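Dihydrodipicolinate synthase (Bacteroides thetaiotaomicron, PDB 4XKY) probably acts as a Schiff-base aldolase of the DapA family, whose namesake enzymes condense pyruvate with aspartate semialdehyde for lysine synthesis, or may instead cleave N-acetylneuraminate. Local coordinates at residues L12-L17 with F43-T48; P75-I80 with A100-S105. All blocks are in the same frame, centred on the assembly; numbering follows the deposited sequence.

Interaction 1 of 2, residues L12-L17 with F43-T48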
ATOM      1  N   LEU A  12      16.521   5.738 -23.177  1.00 27.75           N
ATOM      2  CA  LEU A  12      15.902   6.231 -24.393  1.00 27.63           C
ATOM      3  C   LEU A  12      14.388   6.053 -24.387  1.00 26.10           C
ATOM      4  O   LEU A  12      13.877   5.039 -23.946  1.00 25.76           O
ATOM      5  CB  LEU A  12      16.469   5.538 -25.628  1.00 29.74           C
ATOM      6  CG  LEU A  12      17.770   6.082 -26.219  1.00 31.72           C
ATOM      7  CD1 LEU A  12      18.870   5.933 -25.198  1.00 33.08           C
ATOM      8  CD2 LEU A  12      18.152   5.294 -27.449  1.00 33.22           C
ATOM      9  N   VAL A  13      13.676   7.051 -24.912  1.00 25.12           N
ATOM     10  CA  VAL A  13      12.300   6.853 -25.314  1.00 24.81           C
ATOM     11  C   VAL A  13      12.318   5.894 -26.503  1.00 25.45           C
ATOM     12  O   VAL A  13      13.351   5.752 -27.184  1.00 24.08           O
ATOM     13  CB  VAL A  13      11.574   8.181 -25.672  1.00 24.87           C
ATOM     14  CG1 VAL A  13      11.537   9.124 -24.480  1.00 24.36           C
ATOM     15  CG2 VAL A  13      12.233   8.896 -26.822  1.00 25.00           C
ATOM     16  N   THR A  14      11.204   5.188 -26.691  1.00 24.71           N
ATOM     17  CA  THR A  14      10.996   4.345 -27.850  1.00 24.90           C
ATOM     18  C   THR A  14      10.143   5.220 -28.760  1.00 25.72           C
ATOM     19  O   THR A  14       8.958   5.373 -28.530  1.00 24.54           O
ATOM     20  CB  THR A  14      10.301   3.008 -27.485  1.00 26.00           C
ATOM     21  OG1 THR A  14      11.095   2.279 -26.520  1.00 24.63           O
ATOM     22  CG2 THR A  14      10.097   2.149 -28.737  1.00 25.74           C
ATOM     23  N   PRO A  15      10.761   5.869 -29.757  1.00 26.35           N
ATOM     24  CA  PRO A  15       9.977   6.755 -30.636  1.00 26.81           C
ATOM     25  C   PRO A  15       9.077   5.943 -31.531  1.00 26.35           C
ATOM     26  O   PRO A  15       9.498   4.904 -32.048  1.00 26.90           O
ATOM     27  CB  PRO A  15      11.019   7.516 -31.440  1.00 27.91           C
ATOM     28  CG  PRO A  15      12.355   7.020 -31.016  1.00 27.52           C
ATOM     29  CD  PRO A  15      12.179   5.813 -30.133  1.00 27.25           C
ATOM     30  N   LEU A  16       7.839   6.404 -31.649  1.00 25.85           N
ATOM     31  CA  LEU A  16       6.764   5.707 -32.337  1.00 26.39           C
ATOM     32  C   LEU A  16       6.109   6.573 -33.403  1.00 27.66           C
ATOM     33  O   LEU A  16       5.971   7.794 -33.234  1.00 28.80           O
ATOM     34  CB  LEU A  16       5.702   5.357 -31.316  1.00 26.51           C
ATOM     35  CG  LEU A  16       6.181   4.470 -30.180  1.00 27.06           C
ATOM     36  CD1 LEU A  16       4.998   4.276 -29.245  1.00 28.40           C
ATOM     37  CD2 LEU A  16       6.706   3.136 -30.720  1.00 27.44           C
ATOM     38  N   LEU A  17       5.705   5.952 -34.504  1.00 28.83           N
ATOM     39  CA  LEU A  17       4.793   6.605 -35.466  1.00 29.09           C
ATOM     40  C   LEU A  17       3.352   6.246 -35.168  1.00 28.53           C
ATOM     41  O   LEU A  17       2.433   6.949 -35.554  1.00 27.13           O
ATOM     42  CB  LEU A  17       5.134   6.189 -36.907  1.00 30.15           C
ATOM     43  CG  LEU A  17       6.514   6.621 -37.408  1.00 31.45           C
ATOM     44  CD1 LEU A  17       6.711   6.217 -38.877  1.00 33.47           C
ATOM     45  CD2 LEU A  17       6.661   8.138 -37.289  1.00 31.87           C
ATOM     46  N   PHE A  43      20.519   3.171 -22.829  1.00 31.73           N
ATOM     47  CA  PHE A  43      19.734   2.205 -22.113  1.00 30.71           C
ATOM     48  C   PHE A  43      18.379   2.112 -22.788  1.00 30.43           C
ATOM     49  O   PHE A  43      17.626   3.094 -22.831  1.00 28.47           O
ATOM     50  CB  PHE A  43      19.623   2.613 -20.645  1.00 32.65           C
ATOM     51  CG  PHE A  43      18.701   1.746 -19.844  1.00 36.26           C
ATOM     52  CD1 PHE A  43      18.690   0.366 -20.007  1.00 39.50           C
ATOM     53  CD2 PHE A  43      17.821   2.308 -18.937  1.00 39.69           C
ATOM     54  CE1 PHE A  43      17.810  -0.421 -19.278  1.00 41.96           C
ATOM     55  CE2 PHE A  43      16.948   1.519 -18.190  1.00 40.26           C
ATOM     56  CZ  PHE A  43      16.946   0.154 -18.365  1.00 40.82           C
ATOM     57  N   VAL A  44      18.083   0.953 -23.377  1.00 30.46           N
ATOM     58  CA  VAL A  44      16.805   0.809 -24.065  1.00 30.29           C
ATOM     59  C   VAL A  44      15.835  -0.087 -23.326  1.00 28.52           C
ATOM     60  O   VAL A  44      16.236  -1.001 -22.596  1.00 25.91           O
ATOM     61  CB  VAL A  44      16.936   0.353 -25.523  1.00 32.06           C
ATOM     62  CG1 VAL A  44      17.873   1.293 -26.283  1.00 32.28           C
ATOM     63  CG2 VAL A  44      17.422  -1.080 -25.637  1.00 33.02           C
ATOM     64  N   LEU A  45      14.561   0.218 -23.572  1.00 27.58           N
ATOM     65  CA  LEU A  45      13.405  -0.473 -23.015  1.00 28.96           C
ATOM     66  C   LEU A  45      13.228  -0.322 -21.502  1.00 27.72           C
ATOM     67  O   LEU A  45      12.658  -1.173 -20.856  1.00 27.68           O
ATOM     68  CB  LEU A  45      13.416  -1.952 -23.447  1.00 30.77           C
ATOM     69  CG  LEU A  45      13.334  -2.137 -24.965  1.00 31.88           C
ATOM     70  CD1 LEU A  45      13.291  -3.611 -25.306  1.00 32.93           C
ATOM     71  CD2 LEU A  45      12.113  -1.465 -25.562  1.00 33.40           C
ATOM     72  N   GLY A  46      13.720   0.757 -20.929  1.00 28.61           N
ATOM     73  CA  GLY A  46      13.381   1.088 -19.548  1.00 28.84           C
ATOM     74  C   GLY A  46      11.923   1.573 -19.516  1.00 30.31           C
ATOM     75  O   GLY A  46      11.215   1.523 -20.545  1.00 26.86           O
ATOM     76  N   THR A  47      11.489   2.009 -18.332  1.00 32.40           N
ATOM     77  CA  THR A  47      10.174   2.662 -18.092  1.00 34.21           C
ATOM     78  C   THR A  47       9.924   3.846 -19.035  1.00 31.56           C
ATOM     79  O   THR A  47       8.868   3.956 -19.639  1.00 29.20           O
ATOM     80  CB  THR A  47      10.068   3.183 -16.637  1.00 38.19           C
ATOM     81  OG1 THR A  47      10.398   2.128 -15.726  1.00 46.35           O
ATOM     82  CG2 THR A  47       8.624   3.648 -16.308  1.00 40.78           C
ATOM     83  N   THR A  48      10.924   4.703 -19.165  1.00 28.18           N
ATOM     84  CA  THR A  48      10.928   5.792 -20.134  1.00 29.43           C
ATOM     85  C   THR A  48      10.712   5.354 -21.603  1.00 28.41           C
ATOM     86  O   THR A  48      10.123   6.117 -22.404  1.00 27.04           O
ATOM     87  CB  THR A  48      12.234   6.590 -19.994  1.00 28.84           C
ATOM     88  OG1 THR A  48      12.284   7.145 -18.676  1.00 30.09           O
ATOM     89  CG2 THR A  48      12.281   7.701 -20.962  1.00 30.18           C
TER
HETATM   90  O   HOH W   1      13.541   2.475 -25.184  1.00 25.64           O
HETATM   91  O   HOH W   2      14.812   3.310 -21.930  1.00 30.54           O
HETATM   92  O   HOH W   3       8.989   5.778 -24.826  1.00 26.14           O
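L12 and F43 are joined by the one direct hydrogen bond between 12-17 and 43-48: L12 N donates to F43 O over 2.9 Å. Three waters make the other polar links of this buried contact. One donates to L12 O and to T14 OG1 (2.8 Å) and accepts from L45 N; a second donates to L12 O and F43 O and accepts from G46 N (3.0 Å). L12 O is thus gripped by two waters. A third water takes the N-H of T14 and donates to T48 O at 2.7 Å. In this TIM barrel, 43-48 runs from the end of strand 42-44 into the family's GTTGE loop, where T48 is a predicted pyruvate-binding residue; T14 OG1 also bonds to G49 O. Apolar contacts are sparser. L12 and V44 lie side by side, CD2 of L12 4.2 Å from CG1 of V44, with I31 and L34 of helix 24-36 touching L12. V13 and T48 meet at an oblique angle through methyls, CG1 of V13 lying 3.9 Å from CG2 of T48; the T48 torsion sets CG2 anti to the backbone N and on V13, while OG1, the other branch, bonds to Y258. CD2 of L45 comes within 4.0 Å of OG1 of T14, a loose van der Waals approach.

Interaction 2 of 2, residues P75-I80 with A100-S105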
ATOM      1  N   PRO A  75      28.425   1.751 -25.433  1.00 38.86           N
ATOM      2  CA  PRO A  75      27.726   0.576 -24.902  1.00 39.84           C
ATOM      3  C   PRO A  75      26.185   0.703 -24.973  1.00 36.51           C
ATOM      4  O   PRO A  75      25.618   1.764 -24.669  1.00 37.09           O
ATOM      5  CB  PRO A  75      28.180   0.509 -23.434  1.00 40.04           C
ATOM      6  CG  PRO A  75      29.383   1.376 -23.339  1.00 41.70           C
ATOM      7  CD  PRO A  75      29.308   2.382 -24.439  1.00 41.25           C
ATOM      8  N   VAL A  76      25.548  -0.373 -25.409  1.00 34.44           N
ATOM      9  CA  VAL A  76      24.110  -0.517 -25.346  1.00 32.38           C
ATOM     10  C   VAL A  76      23.663  -1.500 -24.254  1.00 32.60           C
ATOM     11  O   VAL A  76      24.055  -2.670 -24.224  1.00 32.95           O
ATOM     12  CB  VAL A  76      23.565  -0.943 -26.706  1.00 32.78           C
ATOM     13  CG1 VAL A  76      22.059  -1.024 -26.653  1.00 31.60           C
ATOM     14  CG2 VAL A  76      23.996   0.067 -27.773  1.00 34.41           C
ATOM     15  N   LEU A  77      22.831  -0.989 -23.355  1.00 32.79           N
ATOM     16  CA  LEU A  77      22.194  -1.767 -22.289  1.00 33.74           C
ATOM     17  C   LEU A  77      20.736  -1.985 -22.636  1.00 32.23           C
ATOM     18  O   LEU A  77      20.047  -1.052 -23.019  1.00 32.00           O
ATOM     19  CB  LEU A  77      22.261  -1.006 -20.954  1.00 34.72           C
ATOM     20  CG  LEU A  77      23.545  -1.102 -20.128  1.00 36.85           C
ATOM     21  CD1 LEU A  77      24.734  -0.642 -20.934  1.00 37.90           C
ATOM     22  CD2 LEU A  77      23.464  -0.289 -18.839  1.00 37.58           C
ATOM     23  N   VAL A  78      20.255  -3.205 -22.447  1.00 31.99           N
ATOM     24  CA  VAL A  78      18.914  -3.574 -22.835  1.00 30.55           C
ATOM     25  C   VAL A  78      18.163  -4.072 -21.616  1.00 30.45           C
ATOM     26  O   VAL A  78      18.585  -5.029 -20.965  1.00 31.82           O
ATOM     27  CB  VAL A  78      18.922  -4.694 -23.900  1.00 31.10           C
ATOM     28  CG1 VAL A  78      17.507  -5.159 -24.218  1.00 31.66           C
ATOM     29  CG2 VAL A  78      19.609  -4.225 -25.179  1.00 33.00           C
ATOM     30  N   CYS A  79      17.018  -3.451 -21.339  1.00 29.44           N
ATOM     31  CA  CYS A  79      16.117  -3.960 -20.318  1.00 29.91           C
ATOM     32  C   CYS A  79      15.408  -5.197 -20.851  1.00 28.60           C
ATOM     33  O   CYS A  79      14.721  -5.151 -21.885  1.00 26.51           O
ATOM     34  CB  CYS A  79      15.097  -2.911 -19.888  1.00 31.80           C
ATOM     35  SG  CYS A  79      14.242  -3.314 -18.346  1.00 38.61           S
ATOM     36  N   ILE A  80      15.603  -6.306 -20.143  1.00 28.96           N
ATOM     37  CA  ILE A  80      14.990  -7.583 -20.504  1.00 29.84           C
ATOM     38  C   ILE A  80      13.868  -8.034 -19.548  1.00 31.77           C
ATOM     39  O   ILE A  80      13.358  -9.142 -19.709  1.00 35.44           O
ATOM     40  CB  ILE A  80      16.036  -8.716 -20.580  1.00 29.87           C
ATOM     41  CG1 ILE A  80      16.745  -8.913 -19.241  1.00 29.77           C
ATOM     42  CG2 ILE A  80      17.066  -8.438 -21.675  1.00 29.21           C
ATOM     43  CD1 ILE A  80      17.442 -10.257 -19.110  1.00 31.14           C
ATOM     44  N   ALA A 100      24.609  -5.831 -28.407  1.00 39.14           N
ATOM     45  CA  ALA A 100      24.445  -5.059 -27.170  1.00 37.59           C
ATOM     46  C   ALA A 100      25.524  -5.519 -26.210  1.00 38.36           C
ATOM     47  O   ALA A 100      26.082  -6.591 -26.388  1.00 39.08           O
ATOM     48  CB  ALA A 100      23.070  -5.270 -26.550  1.00 36.97           C
ATOM     49  N   ASP A 101      25.778  -4.725 -25.177  1.00 37.75           N
ATOM     50  CA  ASP A 101      26.841  -4.998 -24.215  1.00 38.79           C
ATOM     51  C   ASP A 101      26.394  -5.516 -22.864  1.00 36.72           C
ATOM     52  O   ASP A 101      27.165  -6.154 -22.145  1.00 37.58           O
ATOM     53  CB  ASP A 101      27.641  -3.720 -24.022  1.00 40.36           C
ATOM     54  CG  ASP A 101      28.186  -3.192 -25.335  1.00 42.01           C
ATOM     55  OD1 ASP A 101      27.453  -2.468 -26.070  1.00 41.60           O
ATOM     56  OD2 ASP A 101      29.337  -3.533 -25.631  1.00 41.29           O
ATOM     57  N   ALA A 102      25.155  -5.244 -22.495  1.00 34.06           N
ATOM     58  CA  ALA A 102      24.686  -5.693 -21.217  1.00 32.51           C
ATOM     59  C   ALA A 102      23.181  -5.718 -21.201  1.00 31.60           C
ATOM     60  O   ALA A 102      22.543  -5.085 -22.032  1.00 30.40           O
ATOM     61  CB  ALA A 102      25.225  -4.792 -20.113  1.00 31.58           C
ATOM     62  N   VAL A 103      22.633  -6.447 -20.227  1.00 31.19           N
ATOM     63  CA  VAL A 103      21.214  -6.512 -20.016  1.00 30.52           C
ATOM     64  C   VAL A 103      20.908  -6.007 -18.608  1.00 31.73           C
ATOM     65  O   VAL A 103      21.780  -6.009 -17.725  1.00 32.20           O
ATOM     66  CB  VAL A 103      20.665  -7.926 -20.265  1.00 30.90           C
ATOM     67  CG1 VAL A 103      20.815  -8.277 -21.740  1.00 31.58           C
ATOM     68  CG2 VAL A 103      21.350  -8.976 -19.371  1.00 31.47           C
ATOM     69  N   VAL A 104      19.676  -5.544 -18.433  1.00 32.07           N
ATOM     70  CA  VAL A 104      19.218  -4.929 -17.191  1.00 32.99           C
ATOM     71  C   VAL A 104      17.951  -5.681 -16.801  1.00 32.37           C
ATOM     72  O   VAL A 104      17.074  -5.885 -17.634  1.00 29.73           O
ATOM     73  CB  VAL A 104      18.902  -3.442 -17.405  1.00 34.62           C
ATOM     74  CG1 VAL A 104      18.531  -2.760 -16.099  1.00 35.54           C
ATOM     75  CG2 VAL A 104      20.096  -2.747 -18.034  1.00 37.06           C
ATOM     76  N   SER A 105      17.853  -6.111 -15.554  1.00 33.01           N
ATOM     77  CA  SER A 105      16.766  -6.994 -15.174  1.00 36.40           C
ATOM     78  C   SER A 105      16.226  -6.724 -13.782  1.00 37.90           C
ATOM     79  O   SER A 105      16.993  -6.635 -12.820  1.00 39.02           O
ATOM     80  CB  SER A 105      17.269  -8.430 -15.205  1.00 38.86           C
ATOM     81  OG  SER A 105      16.466  -9.252 -14.391  1.00 43.72           O
TER
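The carboxylate of D101 meets P75 and V76 through OD1. The N-H of V76 approaches this oxygen from its anti side, 2.9 Å from N to OD1 and 27° out of the carboxylate plane, while P75 CA lies 3.3 Å from the same oxygen. With CG anti to its own carbonyl carbon, a side chain that already leaves D101 toward 75-80 brings OD1 to V76 N. The flat peptide group of V76 answers in the other direction: its O takes D101 N in the carbonyl plane and, at a longer 3.3 Å, A102 N from a tilted position. An alanine at D101 would probably leave V76 N without its acceptor and the start of strand 76-79 less firmly tied.

Beyond this end the strands 76-79 and 102-105 run parallel, at 31° to each other, and exchange regular backbone bonds: V78 N to A102 O, V104 N to V78 O, and I80 N to V104 O. Helix 85-97 connects them in a beta-alpha-beta unit of the TIM barrel and packs over the V78 side. L77, A102, C79 and V104 share one face of the sheet, CB of L77 resting 4.0 Å from CG2 of V104; there F43 and Y136, the predicted proton donor/acceptor, also touch C79 and V104. V78 and V103 share the face turned to the helix, where V78 and A100 both touch A95. I80 CG1, wedged between its backbone N and carbonyl carbon (chi1 60°), lies 3.4 Å from V104 O, and CG2 packs 3.8 Å from CG1 of V103. Backbone bonding therefore sets the strand pairing between a helix-covered apolar face and one beside the predicted active site, while the carboxylate, probably charged, sits at the partly exposed start, where OD1 and the doubly used V76 O tie the two segments together.

Both contacts are buried and meet on one barrel sheet, since strand 42-44 of interaction 1 is the neighbour of strand 76-79 of interaction 2. V44 ties them together: its N lies 2.8 Å from L77 O and its O 2.9 Å from C79 N, both probable hydrogen bonds, while CE1 of F43 packs 3.5 Å from CG2 of V104. Their chemistry follows their place. Interaction 2 joins two neighbouring strands, with direct backbone bonds, one carboxylate bond at the start and mainly apolar side chains. Interaction 1 joins a loop to the end of strand 42-44 and the turn after it, which carries a predicted pyruvate-binding residue; there water bridges largely replace direct bonding and less surface is buried.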